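Local coordinates for death on curing protein (PDB 3DD7) that acts as the toxin of a phage toxin-antitoxin pair, probably by blocking translation, and is inhibited by its antitoxin partner Phd, at residues F68-A71 / N72-A76; V91-S94 / P95-D99; S112-A115 / D116-R120. The protein carries 2 engineered substitutions. All coordinates share one frame; numbering follows the deposited sequence. Where two conformers were deposited one is given.

Contact 1: residues F68-A71 / N72-A76; sequences FNDA and NKRTA
Asn72 turns its amide back onto Phe68 and holds that residue's backbone at both polar atoms. Asn72 OD1 accepts from Phe68 N at 2.9 Å, with the donor in the carbonyl plane on a lone pair. Asn72 ND2 donates to Phe68 O at 2.9 Å, close to the plane of the Asn72 amide but above that of the Phe68 carbonyl. These two bonds fix the rotation of the amide. They also place Asn72 OD1 at the edge of the Phe68 ring, 3.3 Å from Phe68 CD2.

The second grip is on Ala71, the N-cap residue. Ala71 O takes Thr75 OG1 at 2.7 Å and Thr75 N at 3.0 Å, from opposite faces of its carbonyl plane. Thr75 OG1 stands beside its own backbone N (chi1 -59°), which brings both donors to one oxygen. Ala71 CB sits 3.5 Å above the plane of the Arg74 guanidinium, over its centre. Water 1 bridges Asp70 OD1 and Arg74 NH2, and Arg74 NH1 is held by Asn16 and Gly21. Asp70 OD1 also accepts from Ala71 N, which meets it from above the carboxylate plane.

The sequence FNDANKR matches the Fic motif, which in this family forms the active-site loop and the start of the following helix, so this is probably the active-site region. The turn leads from helix 51-65 into helix 72-86. Ala71, Arg74 and Thr75 pack on helix 6-20, Lys73 on helix 97-105 and Ala76 on helix 51-65.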
ATOM      1  N   PHE A  68      -9.731   3.420  -6.562  1.00 20.03           N
ATOM      2  CA  PHE A  68      -9.490   3.242  -7.998  1.00 19.36           C
ATOM      3  C   PHE A  68     -10.437   2.225  -8.622  1.00 18.63           C
ATOM      4  O   PHE A  68     -11.005   1.371  -7.938  1.00 17.72           O
ATOM      5  CB  PHE A  68      -8.031   2.807  -8.225  1.00 19.89           C
ATOM      6  CG  PHE A  68      -7.025   3.735  -7.609  1.00 19.33           C
ATOM      7  CD1 PHE A  68      -6.684   4.917  -8.251  1.00 19.31           C
ATOM      8  CD2 PHE A  68      -6.419   3.435  -6.374  1.00 19.79           C
ATOM      9  CE1 PHE A  68      -5.751   5.801  -7.709  1.00 18.73           C
ATOM     10  CE2 PHE A  68      -5.491   4.321  -5.819  1.00 18.04           C
ATOM     11  CZ  PHE A  68      -5.171   5.496  -6.453  1.00 18.49           C
ATOM     12  N   ASN A  69     -10.604   2.326  -9.939  1.00 18.13           N
ATOM     13  CA  ASN A  69     -11.380   1.350 -10.685  1.00 18.53           C
ATOM     14  C   ASN A  69     -10.698  -0.008 -10.689  1.00 18.66           C
ATOM     15  O   ASN A  69     -11.354  -1.044 -10.805  1.00 18.85           O
ATOM     16  CB  ASN A  69     -11.545   1.814 -12.121  1.00 18.75           C
ATOM     17  CG  ASN A  69     -12.404   3.070 -12.243  1.00 19.51           C
ATOM     18  OD1 ASN A  69     -12.058   3.997 -12.980  1.00 19.85           O
ATOM     19  ND2 ASN A  69     -13.522   3.097 -11.548  1.00 16.28           N
ATOM     20  N   ASP A  70      -9.377   0.010 -10.581  1.00 18.58           N
ATOM     21  CA  ASP A  70      -8.591  -1.214 -10.657  1.00 18.74           C
ATOM     22  C   ASP A  70      -7.258  -1.008  -9.955  1.00 18.05           C
ATOM     23  O   ASP A  70      -6.860   0.125  -9.686  1.00 16.91           O
ATOM     24  CB  ASP A  70      -8.385  -1.599 -12.132  1.00 19.04           C
ATOM     25  CG  ASP A  70      -8.056  -3.074 -12.333  1.00 21.73           C
ATOM     26  OD1 ASP A  70      -7.981  -3.814 -11.337  1.00 24.53           O
ATOM     27  OD2 ASP A  70      -7.878  -3.485 -13.506  1.00 20.22           O
ATOM     28  N   ALA A  71      -6.596  -2.124  -9.663  1.00 18.11           N
ATOM     29  CA  ALA A  71      -5.270  -2.167  -9.055  1.00 18.55           C
ATOM     30  C   ALA A  71      -5.252  -1.531  -7.658  1.00 18.58           C
ATOM     31  O   ALA A  71      -4.245  -0.963  -7.234  1.00 18.56           O
ATOM     32  CB  ALA A  71      -4.224  -1.525  -9.982  1.00 18.56           C
ATOM     33  N   ASN A  72      -6.376  -1.614  -6.942  1.00 18.64           N
ATOM     34  CA  ASN A  72      -6.397  -1.180  -5.554  1.00 18.65           C
ATOM     35  C   ASN A  72      -5.490  -2.023  -4.677  1.00 19.07           C
ATOM     36  O   ASN A  72      -4.773  -1.489  -3.819  1.00 19.35           O
ATOM     37  CB  ASN A  72      -7.822  -1.200  -5.002  1.00 19.11           C
ATOM     38  CG  ASN A  72      -8.699  -0.184  -5.656  1.00 17.90           C
ATOM     39  OD1 ASN A  72      -8.521   1.002  -5.470  1.00 21.28           O
ATOM     40  ND2 ASN A  72      -9.695  -0.653  -6.405  1.00 19.48           N
ATOM     41  N   LYS A  73      -5.529  -3.335  -4.869  1.00 19.33           N
ATOM     42  CA  LYS A  73      -4.670  -4.207  -4.054  1.00 19.90           C
ATOM     43  C   LYS A  73      -3.194  -3.972  -4.370  1.00 19.17           C
ATOM     44  O   LYS A  73      -2.369  -3.856  -3.452  1.00 19.53           O
ATOM     45  CB  LYS A  73      -5.048  -5.681  -4.199  1.00 19.78           C
ATOM     46  CG  LYS A  73      -6.444  -6.018  -3.637  1.00 21.05           C
ATOM     47  CD  LYS A  73      -6.790  -7.479  -3.852  1.00 22.33           C
ATOM     48  CE  LYS A  73      -6.971  -7.853  -5.331  1.00 26.39           C
ATOM     49  NZ  LYS A  73      -8.326  -7.438  -5.796  1.00 28.52           N
ATOM     50  N   ARG A  74      -2.859  -3.890  -5.658  1.00 18.81           N
ATOM     51  CA  ARG A  74      -1.471  -3.593  -6.032  1.00 17.73           C
ATOM     52  C   ARG A  74      -1.008  -2.280  -5.420  1.00 18.26           C
ATOM     53  O   ARG A  74       0.101  -2.197  -4.872  1.00 17.95           O
ATOM     54  CB  ARG A  74      -1.290  -3.589  -7.550  1.00 18.13           C
ATOM     55  CG  ARG A  74      -1.088  -4.981  -8.116  1.00 17.86           C
ATOM     56  CD  ARG A  74      -1.011  -4.879  -9.650  1.00 18.47           C
ATOM     57  NE  ARG A  74      -2.334  -4.855 -10.274  1.00 20.48           N
ATOM     58  CZ  ARG A  74      -2.613  -4.299 -11.459  1.00 22.62           C
ATOM     59  NH1 ARG A  74      -1.695  -3.604 -12.116  1.00 19.72           N
ATOM     60  NH2 ARG A  74      -3.833  -4.409 -11.970  1.00 20.09           N
ATOM     61  N   THR A  75      -1.870  -1.266  -5.473  1.00 17.53           N
ATOM     62  CA  THR A  75      -1.483   0.060  -5.005  1.00 17.90           C
ATOM     63  C   THR A  75      -1.344  -0.001  -3.496  1.00 17.83           C
ATOM     64  O   THR A  75      -0.425   0.585  -2.946  1.00 18.33           O
ATOM     65  CB  THR A  75      -2.488   1.132  -5.476  1.00 17.55           C
ATOM     66  OG1 THR A  75      -2.541   1.113  -6.921  1.00 17.06           O
ATOM     67  CG2 THR A  75      -2.096   2.526  -4.952  1.00 18.86           C
ATOM     68  N   ALA A  76      -2.232  -0.760  -2.848  1.00 18.52           N
ATOM     69  CA  ALA A  76      -2.205  -0.928  -1.389  1.00 18.46           C
ATOM     70  C   ALA A  76      -0.841  -1.504  -0.973  1.00 18.68           C
ATOM     71  O   ALA A  76      -0.129  -0.912  -0.172  1.00 18.89           O
ATOM     72  CB  ALA A  76      -3.318  -1.845  -0.950  1.00 18.36           C
TER
HETATM   73  O   HOH W   1      -5.974  -5.858 -11.156  1.00 25.60           O

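Contact 2: residues V91-S94 / P95-D99; sequences VFDS and PELAD
Leu97 folds back over the main chain of Ser94 and reaches the carboxylate of Asp93. Its CB lies 3.6 Å from Ser94 O. The next atom, Leu97 CG, stands 3.5 Å from the same oxygen. CG is anti to the carbonyl carbon of Leu97 (chi1 -64°), and this aims the branch at the incoming chain. The tip that does the touching is Leu97 CD1. It meets Asp93 OD1 at 3.7 Å and Ser94 N, also at 3.7 Å. Ser94 N is buried here with no polar partner in the model, and a methyl group lies against it.

The backbone beneath forms a type I beta turn from Ser94 to Leu97, closed by a bond from Leu97 N to Ser94 O at 3.3 Å. This turn leads into helix 97-105. Ser94 caps it: its OG accepts from Glu96 N at 3.0 Å, and the bond is nearly straight at 163°. Ser94 OG reaches forward because it is anti to its own backbone N (chi1 151°). Water 2 lengthens the chain of bonds, donating to Ser94 O and accepting from Ala98 N.

Leu97 also packs on Leu77 and Leu81 of helix 72-86 and on Leu121 and Tyr122 of helix 111-122. The bound Phd peptide comes to this same turn. One of its polar side chains is hydrogen-bonded to Asp93 OD1, and one of its apolar side chains packs against Leu97.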
ATOM      1  N   VAL A  91      13.021  -3.458   1.918  1.00 22.50           N
ATOM      2  CA  VAL A  91      11.922  -4.326   1.522  1.00 22.80           C
ATOM      3  C   VAL A  91      12.370  -5.225   0.385  1.00 23.00           C
ATOM      4  O   VAL A  91      13.329  -4.915  -0.308  1.00 23.64           O
ATOM      5  CB  VAL A  91      10.668  -3.532   1.090  1.00 22.55           C
ATOM      6  CG1 VAL A  91      10.048  -2.785   2.305  1.00 22.15           C
ATOM      7  CG2 VAL A  91      10.984  -2.572  -0.059  1.00 22.91           C
ATOM      8  N   PHE A  92      11.675  -6.345   0.231  1.00 22.80           N
ATOM      9  CA  PHE A  92      11.943  -7.314  -0.815  1.00 23.09           C
ATOM     10  C   PHE A  92      10.638  -8.052  -1.067  1.00 22.74           C
ATOM     11  O   PHE A  92       9.727  -7.992  -0.232  1.00 21.93           O
ATOM     12  CB  PHE A  92      13.046  -8.282  -0.385  1.00 24.23           C
ATOM     13  CG  PHE A  92      12.867  -8.825   1.000  1.00 25.40           C
ATOM     14  CD1 PHE A  92      12.192 -10.009   1.207  1.00 27.09           C
ATOM     15  CD2 PHE A  92      13.399  -8.152   2.100  1.00 27.69           C
ATOM     16  CE1 PHE A  92      12.036 -10.530   2.500  1.00 29.26           C
ATOM     17  CE2 PHE A  92      13.233  -8.660   3.386  1.00 27.15           C
ATOM     18  CZ  PHE A  92      12.552  -9.848   3.575  1.00 27.48           C
ATOM     19  N   ASP A  93      10.538  -8.732  -2.207  1.00 22.12           N
ATOM     20  CA  ASP A  93       9.330  -9.495  -2.521  1.00 22.73           C
ATOM     21  C   ASP A  93       9.302 -10.777  -1.679  1.00 22.55           C
ATOM     22  O   ASP A  93      10.351 -11.353  -1.347  1.00 23.10           O
ATOM     23  CB  ASP A  93       9.263  -9.796  -4.029  1.00 22.73           C
ATOM     24  CG  ASP A  93       7.848  -9.954  -4.549  1.00 23.56           C
ATOM     25  OD1 ASP A  93       6.931 -10.086  -3.729  1.00 24.58           O
ATOM     26  OD2 ASP A  93       7.653  -9.954  -5.795  1.00 22.11           O
ATOM     27  N   SER A  94       8.102 -11.196  -1.302  1.00 22.06           N
ATOM     28  CA  SER A  94       7.901 -12.457  -0.617  1.00 21.71           C
ATOM     29  C   SER A  94       6.662 -13.083  -1.216  1.00 21.01           C
ATOM     30  O   SER A  94       5.717 -12.357  -1.537  1.00 20.22           O
ATOM     31  CB  SER A  94       7.692 -12.224   0.881  1.00 22.09           C
ATOM     32  OG  SER A  94       6.875 -13.242   1.440  1.00 23.54           O
ATOM     33  N   PRO A  95       6.663 -14.425  -1.375  1.00 20.67           N
ATOM     34  CA  PRO A  95       5.466 -15.079  -1.926  1.00 20.00           C
ATOM     35  C   PRO A  95       4.233 -15.013  -1.002  1.00 19.95           C
ATOM     36  O   PRO A  95       3.148 -15.420  -1.427  1.00 18.79           O
ATOM     37  CB  PRO A  95       5.913 -16.532  -2.153  1.00 20.37           C
ATOM     38  CG  PRO A  95       7.038 -16.752  -1.218  1.00 19.69           C
ATOM     39  CD  PRO A  95       7.740 -15.389  -1.067  1.00 20.40           C
ATOM     40  N   GLU A  96       4.389 -14.489   0.222  1.00 19.90           N
ATOM     41  CA  GLU A  96       3.233 -14.300   1.141  1.00 20.85           C
ATOM     42  C   GLU A  96       2.403 -13.020   0.913  1.00 20.76           C
ATOM     43  O   GLU A  96       1.275 -12.900   1.401  1.00 21.25           O
ATOM     44  CB  GLU A  96       3.696 -14.347   2.601  1.00 20.70           C
ATOM     45  CG  GLU A  96       4.345 -15.673   2.990  1.00 21.78           C
ATOM     46  CD  GLU A  96       4.670 -15.759   4.471  1.00 22.37           C
ATOM     47  OE1 GLU A  96       3.756 -15.491   5.280  1.00 23.66           O
ATOM     48  OE2 GLU A  96       5.827 -16.113   4.827  1.00 21.56           O
ATOM     49  N   LEU A  97       2.958 -12.077   0.163  1.00 20.69           N
ATOM     50  CA  LEU A  97       2.379 -10.725   0.046  1.00 20.56           C
ATOM     51  C   LEU A  97       1.031 -10.684  -0.661  1.00 20.31           C
ATOM     52  O   LEU A  97       0.157  -9.914  -0.270  1.00 20.48           O
ATOM     53  CB  LEU A  97       3.370  -9.745  -0.626  1.00 20.13           C
ATOM     54  CG  LEU A  97       4.697  -9.434   0.093  1.00 20.59           C
ATOM     55  CD1 LEU A  97       5.596  -8.477  -0.715  1.00 20.72           C
ATOM     56  CD2 LEU A  97       4.480  -8.858   1.481  1.00 21.44           C
ATOM     57  N   ALA A  98       0.874 -11.484  -1.713  1.00 21.00           N
ATOM     58  CA  ALA A  98      -0.371 -11.498  -2.483  1.00 21.52           C
ATOM     59  C   ALA A  98      -1.574 -11.886  -1.612  1.00 21.57           C
ATOM     60  O   ALA A  98      -2.553 -11.121  -1.532  1.00 21.41           O
ATOM     61  CB  ALA A  98      -0.256 -12.413  -3.715  1.00 21.56           C
ATOM     62  N   ASP A  99      -1.491 -13.040  -0.930  1.00 22.16           N
ATOM     63  CA  ASP A  99      -2.595 -13.525  -0.085  1.00 22.68           C
ATOM     64  C   ASP A  99      -2.838 -12.580   1.093  1.00 21.99           C
ATOM     65  O   ASP A  99      -3.984 -12.411   1.522  1.00 20.93           O
ATOM     66  CB  ASP A  99      -2.346 -14.944   0.458  1.00 23.88           C
ATOM     67  CG  ASP A  99      -2.253 -16.000  -0.632  1.00 26.47           C
ATOM     68  OD1 ASP A  99      -2.870 -15.844  -1.705  1.00 30.42           O
ATOM     69  OD2 ASP A  99      -1.561 -17.017  -0.394  1.00 29.28           O
TER
HETATM   70  O   HOH W   2       2.992 -12.666  -3.183  1.00 16.78           O

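Contact 3: residues S112-A115 / D116-R120; sequences SSVA and DTLRR
The guanidinium of Arg119 lies with one face toward Ala115 O, which is 3.7 Å from Arg119 NH1. At its edge, in plane, sits Asp116 OD1. This carboxylate oxygen forms a salt bridge with Arg119 NH1 at 3.2 Å, three residues along the helix. The Arg119 chain leaves the helix with CG anti to the backbone N (chi1 -171°) and bends at chi3, which turns the flat group back over the previous turn. Arg119 NH2 pairs with Asp50, a second acidic partner.

The other oxygen of the carboxylate, Asp116 OD2, receives a bond from water 3 at 2.8 Å. The same water is bonded to Ser113 OG at 2.7 Å, so it bridges two side chains on the outer surface.

Beneath this polar face run the i to i+4 backbone hydrogen bonds of helix 111-122. Leu118 N donates to Val114 O at 2.9 Å and Arg119 N to Ala115 O at 2.8 Å. Away from the charged groups, Val114 and Leu118 lie side by side and point the same way, with Val114 CG1 4.1 Å from Leu118 CD1. This ridge packs on Ala56, Phe52 and Ser55 of helix 51-65 and on Leu100 of helix 97-105.

The helix is thus amphipathic. The two acidic groups probably offset the charge of the Arg119 guanidinium, and that charge in turn would help to keep Asp116 ionised.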
ATOM      1  N   SER A 112      -3.641  -4.718  12.650  1.00 19.37           N
ATOM      2  CA  SER A 112      -2.715  -5.326  13.610  0.50 19.59           C
ATOM      3  C   SER A 112      -2.068  -6.589  13.028  1.00 19.79           C
ATOM      4  O   SER A 112      -0.851  -6.800  13.123  1.00 19.96           O
ATOM      5  CB  SER A 112      -3.462  -5.655  14.912  0.50 19.93           C
ATOM      6  OG  SER A 112      -2.610  -6.261  15.863  0.50 19.07           O
ATOM      7  N   SER A 113      -2.897  -7.435  12.425  1.00 19.24           N
ATOM      8  CA  SER A 113      -2.404  -8.687  11.866  1.00 19.40           C
ATOM      9  C   SER A 113      -1.507  -8.448  10.636  1.00 19.01           C
ATOM     10  O   SER A 113      -0.479  -9.117  10.461  1.00 19.34           O
ATOM     11  CB  SER A 113      -3.586  -9.604  11.573  1.00 19.48           C
ATOM     12  OG  SER A 113      -4.341  -9.820  12.770  1.00 19.79           O
ATOM     13  N   VAL A 114      -1.898  -7.504   9.781  1.00 18.17           N
ATOM     14  CA  VAL A 114      -1.045  -7.136   8.648  1.00 18.08           C
ATOM     15  C   VAL A 114       0.311  -6.628   9.153  1.00 19.08           C
ATOM     16  O   VAL A 114       1.376  -7.039   8.658  1.00 19.55           O
ATOM     17  CB  VAL A 114      -1.726  -6.110   7.697  1.00 17.26           C
ATOM     18  CG1 VAL A 114      -0.737  -5.681   6.630  1.00 17.91           C
ATOM     19  CG2 VAL A 114      -2.933  -6.766   7.028  1.00 17.05           C
ATOM     20  N   ALA A 115       0.271  -5.779  10.176  1.00 19.10           N
ATOM     21  CA  ALA A 115       1.509  -5.264  10.765  1.00 19.80           C
ATOM     22  C   ALA A 115       2.373  -6.398  11.307  1.00 20.16           C
ATOM     23  O   ALA A 115       3.599  -6.374  11.145  1.00 20.29           O
ATOM     24  CB  ALA A 115       1.224  -4.226  11.846  1.00 20.60           C
ATOM     25  N   ASP A 116       1.737  -7.396  11.924  1.00 19.82           N
ATOM     26  CA  ASP A 116       2.475  -8.525  12.492  1.00 21.24           C
ATOM     27  C   ASP A 116       3.231  -9.263  11.396  1.00 21.06           C
ATOM     28  O   ASP A 116       4.379  -9.672  11.582  1.00 21.18           O
ATOM     29  CB  ASP A 116       1.535  -9.494  13.226  1.00 21.89           C
ATOM     30  CG  ASP A 116       1.122  -8.996  14.601  1.00 23.95           C
ATOM     31  OD1 ASP A 116       1.855  -8.186  15.199  1.00 25.92           O
ATOM     32  OD2 ASP A 116       0.059  -9.439  15.100  1.00 24.37           O
ATOM     33  N   THR A 117       2.590  -9.411  10.246  1.00 21.14           N
ATOM     34  CA  THR A 117       3.205 -10.113   9.127  1.00 21.16           C
ATOM     35  C   THR A 117       4.339  -9.287   8.519  1.00 20.49           C
ATOM     36  O   THR A 117       5.424  -9.810   8.249  1.00 20.51           O
ATOM     37  CB  THR A 117       2.165 -10.501   8.067  1.00 21.73           C
ATOM     38  OG1 THR A 117       1.170 -11.327   8.693  1.00 23.30           O
ATOM     39  CG2 THR A 117       2.812 -11.269   6.925  1.00 21.44           C
ATOM     40  N   LEU A 118       4.083  -8.006   8.286  1.00 19.51           N
ATOM     41  CA  LEU A 118       5.122  -7.122   7.738  1.00 20.54           C
ATOM     42  C   LEU A 118       6.335  -7.085   8.672  1.00 20.37           C
ATOM     43  O   LEU A 118       7.483  -7.074   8.208  1.00 20.42           O
ATOM     44  CB  LEU A 118       4.579  -5.704   7.524  1.00 20.80           C
ATOM     45  CG  LEU A 118       3.465  -5.553   6.481  1.00 23.92           C
ATOM     46  CD1 LEU A 118       3.047  -4.071   6.369  1.00 22.44           C
ATOM     47  CD2 LEU A 118       3.879  -6.114   5.160  1.00 23.65           C
ATOM     48  N   ARG A 119       6.085  -7.057   9.983  1.00 20.49           N
ATOM     49  CA  ARG A 119       7.175  -7.014  10.960  1.00 20.92           C
ATOM     50  C   ARG A 119       8.004  -8.307  10.905  1.00 20.82           C
ATOM     51  O   ARG A 119       9.236  -8.269  11.000  1.00 21.06           O
ATOM     52  CB  ARG A 119       6.626  -6.774  12.373  1.00 20.57           C
ATOM     53  CG  ARG A 119       7.694  -6.504  13.444  1.00 21.70           C
ATOM     54  CD  ARG A 119       7.042  -6.282  14.816  1.00 23.09           C
ATOM     55  NE  ARG A 119       6.302  -5.020  14.861  1.00 27.31           N
ATOM     56  CZ  ARG A 119       4.976  -4.926  14.843  1.00 30.44           C
ATOM     57  NH1 ARG A 119       4.223  -6.019  14.781  1.00 32.73           N
ATOM     58  NH2 ARG A 119       4.397  -3.744  14.878  1.00 31.38           N
ATOM     59  N   ARG A 120       7.332  -9.451  10.761  1.00 20.59           N
ATOM     60  CA  ARG A 120       8.064 -10.710  10.609  1.00 20.68           C
ATOM     61  C   ARG A 120       8.918 -10.680   9.354  1.00 20.94           C
ATOM     62  O   ARG A 120      10.092 -11.041   9.396  1.00 21.13           O
ATOM     63  CB  ARG A 120       7.134 -11.920  10.584  1.00 20.27           C
ATOM     64  CG  ARG A 120       7.795 -13.204  10.089  1.00 21.03           C
ATOM     65  CD  ARG A 120       6.918 -14.411  10.327  1.00 21.65           C
ATOM     66  NE  ARG A 120       5.641 -14.358   9.615  1.00 19.96           N
ATOM     67  CZ  ARG A 120       5.491 -14.713   8.334  1.00 22.27           C
ATOM     68  NH1 ARG A 120       6.537 -15.112   7.617  1.00 22.67           N
ATOM     69  NH2 ARG A 120       4.289 -14.668   7.762  1.00 21.82           N
TER
HETATM   70  O   HOH W   3      -2.553 -10.332  14.743  1.00 34.28           O

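From the N terminus, contact 1 comes first and closes the loop between helix 51-65 and helix 72-86. Contact 2 closes the far end of the loop between helix 72-86 and helix 97-105. Contact 3 closes no loop; it lies within helix 111-122. The three follow in series, and none nests in or crosses another. Contacts 1 and 3 lie on opposite sides of the chain's centre, with their own centres about 20 Å apart. Contacts 2 and 3 touch directly through the salt bridge Glu96 OE1 - Arg120 NH2 at 2.7 Å, which ties the turn leading into helix 97-105 to helix 111-122. Contacts 1 and 2 do not touch, but the bound Phd peptide reaches both.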